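TT1696 protein (Thermus thermophilus, PDB 1UFB) is of unknown function but has the helical fold of the HEPN family and may bind DNA. Local coordinates at residues 70-75 / 120-125. Numbering follows the deposited sequence.
Sequences DVPEDL and LAFVEE
In this HEPN domain, Phe122 of the C-terminal helix 106-126 packs against Leu75, Pro72, Val71 and Asp70, where a loop runs into helix 73-83. The side chain of Phe122 leaves its helix with CG anti to the backbone N (chi1 161°), which carries the ring across to the loop. Leu75 CD1 sits above one face of the ring, nearer its CG side, 3.3 Å from Phe122 CG. It makes a close CH-pi contact, 3.5 Å from the centroid of the Phe122 ring. At the edge, in the ring plane, Asp70 O comes within 3.2 Å of Phe122 CE1. This carbonyl oxygen is buried and has no hydrogen-bond partner. Pro72 CD approaches CE1 of Phe122 obliquely at 4.0 Å, and Val71 CG2 meets Phe122 CZ at the same distance. No hydrogen bond joins the two segments. Leu62 and Leu65 also touch the side chain of Phe122, and Leu45 of helix 27-48 does too. Replacing Phe122 by alanine is likely to open a gap under Leu75 CD1 and take an apolar neighbour from Val71 and Pro72. The contact thus joins the last long helix of this all-helical HEPN domain to helix 73-83 and the loop before it.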
loop_
_atom_site.group_PDB
_atom_site.type_symbol
_atom_site.label_atom_id
_atom_site.label_comp_id
_atom_site.label_asym_id
_atom_site.label_seq_id
_atom_site.Cartn_x
_atom_site.Cartn_y
_atom_site.Cartn_z
ATOM N N ASP A 70 -17.278 15.265 17.641
ATOM C CA ASP A 70 -17.150 14.376 18.767
ATOM C C ASP A 70 -16.669 12.985 18.308
ATOM O O ASP A 70 -17.285 12.356 17.456
ATOM C CB ASP A 70 -18.494 14.272 19.443
ATOM C CG ASP A 70 -18.576 13.104 20.352
ATOM O OD1 ASP A 70 -19.360 12.171 20.042
ATOM O OD2 ASP A 70 -17.858 13.105 21.370
ATOM N N VAL A 71 -15.576 12.514 18.890
ATOM C CA VAL A 71 -14.997 11.236 18.521
ATOM C C VAL A 71 -15.245 10.206 19.597
ATOM O O VAL A 71 -14.656 10.294 20.672
ATOM C CB VAL A 71 -13.458 11.384 18.334
ATOM C CG1 VAL A 71 -12.826 10.035 18.105
ATOM C CG2 VAL A 71 -13.178 12.360 17.217
ATOM N N PRO A 72 -16.077 9.187 19.314
ATOM C CA PRO A 72 -16.305 8.207 20.373
ATOM C C PRO A 72 -15.020 7.473 20.701
ATOM O O PRO A 72 -14.141 7.332 19.822
ATOM C CB PRO A 72 -17.366 7.274 19.791
ATOM C CG PRO A 72 -18.055 8.110 18.749
ATOM C CD PRO A 72 -16.916 8.909 18.135
ATOM N N GLU A 73 -14.923 7.000 21.942
ATOM C CA GLU A 73 -13.750 6.261 22.400
ATOM C C GLU A 73 -13.474 4.988 21.595
ATOM O O GLU A 73 -12.297 4.554 21.482
ATOM C CB GLU A 73 -13.912 5.864 23.864
ATOM C CG GLU A 73 -12.748 5.038 24.402
ATOM C CD GLU A 73 -11.426 5.832 24.497
ATOM O OE1 GLU A 73 -11.404 7.093 24.312
ATOM O OE2 GLU A 73 -10.395 5.174 24.764
ATOM N N ASP A 74 -14.552 4.349 21.102
ATOM C CA ASP A 74 -14.370 3.130 20.329
ATOM C C ASP A 74 -13.621 3.416 19.017
ATOM O O ASP A 74 -12.932 2.523 18.518
ATOM C CB ASP A 74 -15.708 2.369 20.136
ATOM C CG ASP A 74 -16.638 2.958 19.066
ATOM O OD1 ASP A 74 -16.581 4.156 18.684
ATOM O OD2 ASP A 74 -17.492 2.158 18.617
ATOM N N LEU A 75 -13.695 4.648 18.498
ATOM C CA LEU A 75 -12.937 4.950 17.292
ATOM C C LEU A 75 -11.424 5.070 17.602
ATOM O O LEU A 75 -10.551 4.806 16.741
ATOM C CB LEU A 75 -13.457 6.232 16.647
ATOM C CG LEU A 75 -14.902 6.149 16.102
ATOM C CD1 LEU A 75 -15.187 7.387 15.254
ATOM C CD2 LEU A 75 -15.121 4.865 15.295
ATOM N N LEU A 120 -15.277 4.955 8.427
ATOM C CA LEU A 120 -15.957 5.466 7.239
ATOM C C LEU A 120 -17.351 5.981 7.588
ATOM O O LEU A 120 -17.768 7.067 7.109
ATOM C CB LEU A 120 -16.152 4.340 6.211
ATOM C CG LEU A 120 -15.265 4.560 4.997
ATOM C CD1 LEU A 120 -15.732 5.875 4.284
ATOM C CD2 LEU A 120 -13.780 4.637 5.527
ATOM N N ALA A 121 -18.043 5.224 8.423
ATOM C CA ALA A 121 -19.468 5.596 8.763
ATOM C C ALA A 121 -19.488 6.875 9.594
ATOM O O ALA A 121 -20.332 7.733 9.396
ATOM C CB ALA A 121 -20.158 4.429 9.508
ATOM N N PHE A 122 -18.543 6.994 10.510
ATOM C CA PHE A 122 -18.390 8.198 11.358
ATOM C C PHE A 122 -18.111 9.369 10.393
ATOM O O PHE A 122 -18.760 10.428 10.440
ATOM C CB PHE A 122 -17.224 7.952 12.342
ATOM C CG PHE A 122 -16.638 9.198 12.973
ATOM C CD1 PHE A 122 -17.231 9.792 14.085
ATOM C CD2 PHE A 122 -15.465 9.770 12.443
ATOM C CE1 PHE A 122 -16.673 10.943 14.653
ATOM C CE2 PHE A 122 -14.900 10.927 13.011
ATOM C CZ PHE A 122 -15.505 11.512 14.112
ATOM N N VAL A 123 -17.165 9.189 9.478
ATOM C CA VAL A 123 -16.881 10.260 8.540
ATOM C C VAL A 123 -18.115 10.625 7.670
ATOM O O VAL A 123 -18.409 11.815 7.429
ATOM C CB VAL A 123 -15.685 9.866 7.614
ATOM C CG1 VAL A 123 -15.637 10.821 6.417
ATOM C CG2 VAL A 123 -14.353 9.953 8.423
ATOM N N GLU A 124 -18.821 9.620 7.171
ATOM C CA GLU A 124 -19.964 9.916 6.293
ATOM C C GLU A 124 -21.032 10.716 7.051
ATOM O O GLU A 124 -21.654 11.623 6.497
ATOM C CB GLU A 124 -20.560 8.627 5.696
ATOM C CG GLU A 124 -19.739 8.107 4.489
ATOM C CD GLU A 124 -19.879 6.581 4.234
ATOM O OE1 GLU A 124 -20.578 5.886 5.028
ATOM O OE2 GLU A 124 -19.264 6.091 3.247
ATOM N N GLU A 125 -21.187 10.432 8.329
ATOM C CA GLU A 125 -22.162 11.178 9.075
ATOM C C GLU A 125 -21.661 12.556 9.518
ATOM O O GLU A 125 -22.475 13.440 9.752
ATOM C CB GLU A 125 -22.652 10.355 10.258
ATOM C CG GLU A 125 -22.072 10.691 11.576
ATOM C CD GLU A 125 -21.910 9.442 12.379
ATOM O OE1 GLU A 125 -22.575 8.448 12.008
ATOM O OE2 GLU A 125 -21.132 9.429 13.360
#